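Local coordinates for Lin2891 protein (Listeria innocua, PDB 3DB0) that is a putative pyridoxamine 5'-phosphate oxidase that probably binds FMN, its exact reaction not being established, at residues 42-55 and 111-123. Residues are numbered along the deposited sequence; the frame is centred on the assembly and turned at random.
Sequences LTLYTPSGKELPKT and PSFVVIKIVPEQI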
# COMPACT_ATOMS: atom_id res chain seq x y z
N LEU B 42 -15.53 0.27 -12.04
CA LEU B 42 -14.41 0.55 -12.94
C LEU B 42 -14.07 2.05 -13.00
O LEU B 42 -13.14 2.47 -13.72
CB LEU B 42 -14.64 -0.02 -14.33
CG LEU B 42 -14.91 -1.52 -14.47
CD1 LEU B 42 -14.89 -1.85 -15.94
CD2 LEU B 42 -13.91 -2.38 -13.71
N THR B 43 -14.79 2.85 -12.22
CA THR B 43 -14.45 4.30 -12.10
C THR B 43 -13.32 4.53 -11.08
O THR B 43 -13.35 4.03 -9.96
CB THR B 43 -15.67 5.17 -11.80
OG1 THR B 43 -16.57 5.13 -12.92
CG2 THR B 43 -15.29 6.64 -11.58
N LEU B 44 -12.30 5.27 -11.49
CA LEU B 44 -11.18 5.58 -10.62
C LEU B 44 -11.25 7.02 -10.10
O LEU B 44 -11.84 7.92 -10.72
CB LEU B 44 -9.86 5.37 -11.33
CG LEU B 44 -9.45 3.99 -11.85
CD1 LEU B 44 -8.03 4.06 -12.34
CD2 LEU B 44 -9.54 2.89 -10.85
N TYR B 45 -10.71 7.19 -8.90
CA TYR B 45 -10.67 8.49 -8.22
C TYR B 45 -9.28 8.64 -7.65
O TYR B 45 -8.68 7.69 -7.14
CB TYR B 45 -11.72 8.61 -7.10
CG TYR B 45 -13.17 8.53 -7.55
CD1 TYR B 45 -13.81 9.63 -8.10
CD2 TYR B 45 -13.90 7.39 -7.35
CE1 TYR B 45 -15.15 9.57 -8.50
CE2 TYR B 45 -15.23 7.32 -7.73
CZ TYR B 45 -15.85 8.41 -8.31
OH TYR B 45 -17.13 8.32 -8.72
N THR B 46 -8.69 9.80 -7.84
CA THR B 46 -7.42 10.05 -7.23
C THR B 46 -7.44 11.50 -6.64
O THR B 46 -7.92 12.46 -7.30
CB THR B 46 -6.25 9.79 -8.24
OG1 THR B 46 -5.01 9.85 -7.56
CG2 THR B 46 -6.26 10.81 -9.37
N PRO B 47 -6.89 11.66 -5.41
CA PRO B 47 -6.83 12.95 -4.72
C PRO B 47 -5.88 13.92 -5.34
O PRO B 47 -4.88 13.56 -5.95
CB PRO B 47 -6.42 12.59 -3.28
CG PRO B 47 -5.86 11.23 -3.36
CD PRO B 47 -6.27 10.58 -4.63
N SER B 48 -6.21 15.20 -5.20
CA SER B 48 -5.31 16.23 -5.71
C SER B 48 -5.58 17.56 -5.00
O SER B 48 -6.44 17.63 -4.13
CB SER B 48 -5.45 16.33 -7.22
OG SER B 48 -4.47 17.18 -7.76
N GLY B 49 -4.81 18.59 -5.33
CA GLY B 49 -5.01 19.93 -4.79
C GLY B 49 -5.41 20.83 -5.94
O GLY B 49 -5.01 20.59 -7.08
N LYS B 50 -6.19 21.86 -5.64
CA LYS B 50 -6.69 22.78 -6.67
C LYS B 50 -5.61 23.42 -7.51
O LYS B 50 -5.81 23.74 -8.70
CB LYS B 50 -7.45 23.97 -6.07
CG LYS B 50 -8.84 23.69 -5.61
CD LYS B 50 -9.45 24.93 -4.99
CE LYS B 50 -10.65 24.53 -4.18
NZ LYS B 50 -11.24 25.68 -3.48
N GLU B 51 -4.49 23.68 -6.86
CA GLU B 51 -3.35 24.34 -7.50
C GLU B 51 -2.24 23.43 -7.98
O GLU B 51 -1.24 23.92 -8.46
CB GLU B 51 -2.73 25.40 -6.57
CG GLU B 51 -3.46 26.74 -6.57
CD GLU B 51 -4.95 26.67 -6.15
OE1 GLU B 51 -5.24 26.28 -5.00
OE2 GLU B 51 -5.81 27.07 -6.97
N LEU B 52 -2.39 22.12 -7.85
CA LEU B 52 -1.33 21.22 -8.29
C LEU B 52 -1.29 21.13 -9.80
O LEU B 52 -2.30 21.26 -10.42
CB LEU B 52 -1.51 19.85 -7.71
CG LEU B 52 -1.29 19.82 -6.18
CD1 LEU B 52 -1.19 18.39 -5.66
CD2 LEU B 52 -0.04 20.58 -5.85
N PRO B 53 -0.10 20.95 -10.37
CA PRO B 53 0.05 20.79 -11.81
C PRO B 53 -0.84 19.67 -12.39
O PRO B 53 -1.42 19.88 -13.43
CB PRO B 53 1.54 20.46 -11.97
CG PRO B 53 2.20 21.15 -10.82
CD PRO B 53 1.19 21.19 -9.70
N LYS B 54 -0.97 18.52 -11.74
CA LYS B 54 -1.76 17.44 -12.33
C LYS B 54 -3.22 17.83 -12.46
O LYS B 54 -3.89 17.44 -13.39
CB LYS B 54 -1.61 16.11 -11.61
CG LYS B 54 -2.15 16.08 -10.19
CD LYS B 54 -1.95 14.71 -9.58
CE LYS B 54 -2.46 14.70 -8.16
NZ LYS B 54 -1.84 13.64 -7.31
N THR B 55 -3.71 18.66 -11.54
CA THR B 55 -5.06 19.15 -11.62
C THR B 55 -5.26 20.08 -12.81
O THR B 55 -6.27 19.98 -13.50
CB THR B 55 -5.44 19.96 -10.36
OG1 THR B 55 -5.32 19.09 -9.23
CG2 THR B 55 -6.86 20.54 -10.49
N PRO B 111 -9.84 23.08 2.08
CA PRO B 111 -10.47 23.81 0.96
C PRO B 111 -9.77 23.58 -0.38
O PRO B 111 -10.37 23.72 -1.43
CB PRO B 111 -10.35 25.27 1.40
CG PRO B 111 -9.09 25.32 2.18
CD PRO B 111 -8.99 23.96 2.90
N SER B 112 -8.53 23.18 -0.33
CA SER B 112 -7.78 23.03 -1.55
C SER B 112 -7.90 21.60 -2.07
O SER B 112 -7.44 21.32 -3.13
CB SER B 112 -6.32 23.40 -1.32
OG SER B 112 -5.66 22.38 -0.60
N PHE B 113 -8.59 20.73 -1.33
CA PHE B 113 -8.76 19.33 -1.70
C PHE B 113 -9.71 19.16 -2.91
O PHE B 113 -10.78 19.75 -3.01
CB PHE B 113 -9.23 18.49 -0.53
CG PHE B 113 -9.27 17.00 -0.82
CD1 PHE B 113 -8.12 16.27 -0.88
CD2 PHE B 113 -10.47 16.34 -1.00
CE1 PHE B 113 -8.15 14.91 -1.13
CE2 PHE B 113 -10.52 15.00 -1.22
CZ PHE B 113 -9.36 14.26 -1.28
N VAL B 114 -9.27 18.33 -3.83
CA VAL B 114 -10.07 18.04 -5.01
C VAL B 114 -9.88 16.59 -5.33
O VAL B 114 -8.96 15.93 -4.82
CB VAL B 114 -9.67 18.91 -6.21
CG1 VAL B 114 -9.86 20.38 -5.88
CG2 VAL B 114 -8.24 18.59 -6.66
N VAL B 115 -10.79 16.09 -6.15
CA VAL B 115 -10.77 14.71 -6.56
C VAL B 115 -10.83 14.64 -8.08
O VAL B 115 -11.67 15.31 -8.71
CB VAL B 115 -11.92 13.90 -5.90
CG1 VAL B 115 -12.05 12.43 -6.51
CG2 VAL B 115 -11.78 13.89 -4.33
N ILE B 116 -9.87 13.91 -8.64
CA ILE B 116 -9.82 13.57 -10.04
C ILE B 116 -10.54 12.26 -10.26
O ILE B 116 -10.18 11.19 -9.74
CB ILE B 116 -8.40 13.52 -10.61
CG1 ILE B 116 -7.73 14.89 -10.37
CG2 ILE B 116 -8.45 13.16 -12.13
CD1 ILE B 116 -6.20 14.95 -10.54
N LYS B 117 -11.60 12.38 -11.06
CA LYS B 117 -12.44 11.24 -11.43
C LYS B 117 -11.95 10.77 -12.76
O LYS B 117 -11.72 11.58 -13.65
CB LYS B 117 -13.90 11.65 -11.55
CG LYS B 117 -14.86 10.53 -12.01
CD LYS B 117 -16.26 11.08 -12.42
CE LYS B 117 -17.21 9.95 -12.55
NZ LYS B 117 -18.60 10.37 -12.93
N ILE B 118 -11.76 9.47 -12.89
CA ILE B 118 -11.35 8.93 -14.18
C ILE B 118 -12.34 7.90 -14.67
O ILE B 118 -12.51 6.82 -14.06
CB ILE B 118 -9.92 8.33 -14.15
CG1 ILE B 118 -8.91 9.41 -13.74
CG2 ILE B 118 -9.57 7.68 -15.50
CD1 ILE B 118 -7.67 8.88 -13.14
N VAL B 119 -12.95 8.23 -15.82
CA VAL B 119 -13.90 7.35 -16.50
C VAL B 119 -13.17 6.56 -17.59
O VAL B 119 -12.69 7.10 -18.57
CB VAL B 119 -15.15 8.15 -17.06
CG1 VAL B 119 -16.10 7.25 -17.89
CG2 VAL B 119 -15.91 8.77 -15.92
N PRO B 120 -13.07 5.25 -17.43
CA PRO B 120 -12.33 4.48 -18.43
C PRO B 120 -13.00 4.36 -19.77
O PRO B 120 -14.20 4.19 -19.83
CB PRO B 120 -12.30 3.08 -17.81
CG PRO B 120 -12.55 3.30 -16.35
CD PRO B 120 -13.55 4.38 -16.34
N GLU B 121 -12.22 4.43 -20.85
CA GLU B 121 -12.78 4.31 -22.20
C GLU B 121 -12.33 2.98 -22.78
O GLU B 121 -13.03 2.31 -23.54
CB GLU B 121 -12.36 5.50 -23.09
CG GLU B 121 -12.93 6.82 -22.60
CD GLU B 121 -14.48 6.86 -22.69
OE1 GLU B 121 -15.06 6.10 -23.51
OE2 GLU B 121 -15.08 7.67 -21.98
N GLN B 122 -11.15 2.58 -22.35
CA GLN B 122 -10.53 1.32 -22.75
C GLN B 122 -9.72 0.76 -21.61
O GLN B 122 -8.96 1.50 -20.98
CB GLN B 122 -9.63 1.60 -23.93
CG GLN B 122 -10.47 2.06 -25.12
CD GLN B 122 -9.97 3.33 -25.84
OE1 GLN B 122 -9.01 4.00 -25.41
NE2 GLN B 122 -10.69 3.69 -26.92
N ILE B 123 -9.87 -0.53 -21.35
CA ILE B 123 -9.07 -1.22 -20.34
C ILE B 123 -8.51 -2.47 -20.91
O ILE B 123 -9.27 -3.30 -21.37
CB ILE B 123 -9.85 -1.62 -19.08
CG1 ILE B 123 -10.66 -0.43 -18.53
CG2 ILE B 123 -8.88 -2.14 -18.08
CD1 ILE B 123 -11.40 -0.72 -17.28
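L44, T46 and S48 each exchange a pair of backbone hydrogen bonds with I118, I116 and V114, joining strands 43-49 and 113-120 antiparallel. The bond from I118 N to L44 O is nearly straight at 169°. K50 N to S112 O, 2.9 Å, adds one bond beyond the last pair. P47 has no N-H to give, but at a non-hydrogen-bonded position opposite V115 the pairing with strand 113-120 needs none.

On the face of Y45, P47 and F113 the packing is apolar. The Y45 ring lies alongside the extended K117 chain, CE1 3.7 Å from K117 CG, while its CD1 touches V115 CG1. F113, with CG anti to its backbone N (chi1 -173°), brings CE1 within 3.6 Å of P47 CB.

On the face of L44, T46 and S48, aliphatic branches meet: T46 CG2 lies beside I116 CB at 3.7 Å, and I116 CD1 reaches S48 CB at the same distance. Hydroxyls work here too. S48 OG donates to T55 OG1 (2.6 Å), which donates to G49 O, tying the start of helix 53-60 to the strand end.

Within the six-stranded antiparallel barrel, consistent with the split barrel of FMN-binding proteins of this family, strand 29-40 flanks 43-49 and strand 77-86 flanks 113-120; T46 OG1 bonds T36 O. Helix 90-100 packs over Y45, P47, F113 and V115, where W104 of the second subunit meets F113 edge-to-face, while L44 touches L14 of helix 6-16.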